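Side-chain contact in ferric uptake regulation protein (Helicobacter pylori, PDB 2XIG), which probably acts as an iron-dependent repressor of transcription, binding the operators of its target genes as a homodimer with Fe(2+) as cofactor: residues L80-S83 against K84-R87. The protein carries 2 engineered substitutions. Sequence-based numbering, arbitrary orientation.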
loop_
_atom_site.group_PDB
_atom_site.type_symbol
_atom_site.label_atom_id
_atom_site.label_comp_id
_atom_site.label_asym_id
_atom_site.label_seq_id
_atom_site.Cartn_x
_atom_site.Cartn_y
_atom_site.Cartn_z
ATOM N N LEU C 80 4.081 6.526 -17.788
ATOM C CA LEU C 80 2.874 6.446 -16.966
ATOM C C LEU C 80 3.300 5.743 -15.686
ATOM O O LEU C 80 3.844 4.649 -15.752
ATOM C CB LEU C 80 1.814 5.603 -17.680
ATOM C CG LEU C 80 0.473 5.306 -16.993
ATOM C CD1 LEU C 80 -0.277 6.589 -16.658
ATOM C CD2 LEU C 80 -0.385 4.384 -17.853
ATOM N N GLU C 81 3.093 6.371 -14.535
ATOM C CA GLU C 81 3.459 5.733 -13.268
ATOM C C GLU C 81 2.223 5.410 -12.432
ATOM O O GLU C 81 1.376 6.276 -12.219
ATOM C CB GLU C 81 4.388 6.638 -12.454
ATOM C CG GLU C 81 5.454 7.344 -13.271
ATOM C CD GLU C 81 6.322 8.266 -12.430
ATOM O OE1 GLU C 81 6.621 9.387 -12.899
ATOM O OE2 GLU C 81 6.704 7.874 -11.303
ATOM N N THR C 82 2.112 4.166 -11.975
ATOM C CA THR C 82 1.192 3.837 -10.883
ATOM C C THR C 82 1.822 2.781 -9.980
ATOM O O THR C 82 2.700 2.029 -10.407
ATOM C CB THR C 82 -0.204 3.338 -11.362
ATOM O OG1 THR C 82 -0.135 1.960 -11.755
ATOM C CG2 THR C 82 -0.747 4.195 -12.512
ATOM N N SER C 83 1.375 2.729 -8.731
ATOM C CA SER C 83 1.876 1.720 -7.815
ATOM C C SER C 83 1.566 0.330 -8.360
ATOM O O SER C 83 2.389 -0.576 -8.272
ATOM C CB SER C 83 1.285 1.906 -6.414
ATOM O OG SER C 83 -0.131 1.943 -6.438
ATOM N N LYS C 84 0.386 0.175 -8.951
ATOM C CA LYS C 84 -0.061 -1.139 -9.410
ATOM C C LYS C 84 0.708 -1.648 -10.631
ATOM O O LYS C 84 1.096 -2.820 -10.685
ATOM C CB LYS C 84 -1.568 -1.131 -9.685
ATOM C CG LYS C 84 -2.178 -2.520 -9.770
ATOM C CD LYS C 84 -2.129 -3.065 -11.184
ATOM C CE LYS C 84 -1.761 -4.543 -11.188
ATOM N NZ LYS C 84 -2.481 -5.325 -10.143
ATOM N N SER C 85 0.931 -0.764 -11.602
ATOM C CA SER C 85 1.588 -1.129 -12.852
ATOM C C SER C 85 3.069 -0.751 -12.868
ATOM O O SER C 85 3.799 -1.135 -13.777
ATOM C CB SER C 85 0.892 -0.435 -14.024
ATOM O OG SER C 85 1.054 0.973 -13.940
ATOM N N GLY C 86 3.506 0.018 -11.877
ATOM C CA GLY C 86 4.855 0.551 -11.882
ATOM C C GLY C 86 4.987 1.561 -13.005
ATOM O O GLY C 86 3.990 2.153 -13.424
ATOM N N ARG C 87 6.206 1.753 -13.499
ATOM C CA ARG C 87 6.446 2.691 -14.595
ATOM C C ARG C 87 6.273 1.980 -15.927
ATOM O O ARG C 87 6.820 0.900 -16.135
ATOM C CB ARG C 87 7.846 3.306 -14.501
ATOM C CG ARG C 87 8.013 4.306 -13.365
ATOM C CD ARG C 87 9.461 4.789 -13.235
ATOM N NE ARG C 87 9.774 5.886 -14.150
ATOM C CZ ARG C 87 9.759 7.172 -13.813
ATOM N NH1 ARG C 87 9.446 7.529 -12.577
ATOM N NH2 ARG C 87 10.055 8.103 -14.709
HETATM O O HOH W 1 -2.032 1.541 -8.284
#
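Thr82 OG1 and Ser85 OG lie 2.7 Å apart, a hydroxyl-to-hydroxyl hydrogen bond across the mouth of a tight turn; either oxygen could be the donor. Thr82 reaches its partner because OG1 sits between its own backbone N and carbonyl carbon (chi1 79°), which turns it over the start of the loop, where Ser85 N also approaches it to 2.9 Å. Alongside this bond the two strands pair through their backbones: Thr82 N gives a nearly straight bond of 3.1 Å to Gly86 O, while the return bond from Gly86 N to Thr82 O is weak and bent, 122° at the hydrogen. Gly86 leaves the turn with a positive phi, a conformation that favours glycine. At the turn itself, one water is hydrogen-bonded both to Ser83 OG and to Lys84 N, accepting from the latter. Lys84 itself bends away, and its NZ is hydrogen-bonded to Leu103 O.

One pair further along, Glu81 and Arg87 run side by side, pointing the same way. OE2 of Glu81 makes a salt bridge of 3.0 Å with NH1 of Arg87, the carboxylate and guanidinium planes 45° apart, and Glu81 CG lies over one guanidinium face, near its rim. Met16 of the second subunit packs on Arg87. Leu80 and Thr82 instead touch His99 and Ile101 of strand 98-102, Leu80 close to a bound zinc ion. Glu81 with Arg87 is a non-hydrogen-bonded pair and Thr82 with Gly86 a hydrogen-bonded one, the antiparallel register of a β-hairpin, here joining strands 77-82 and 86-91 within the probable DNA-binding region of Fur.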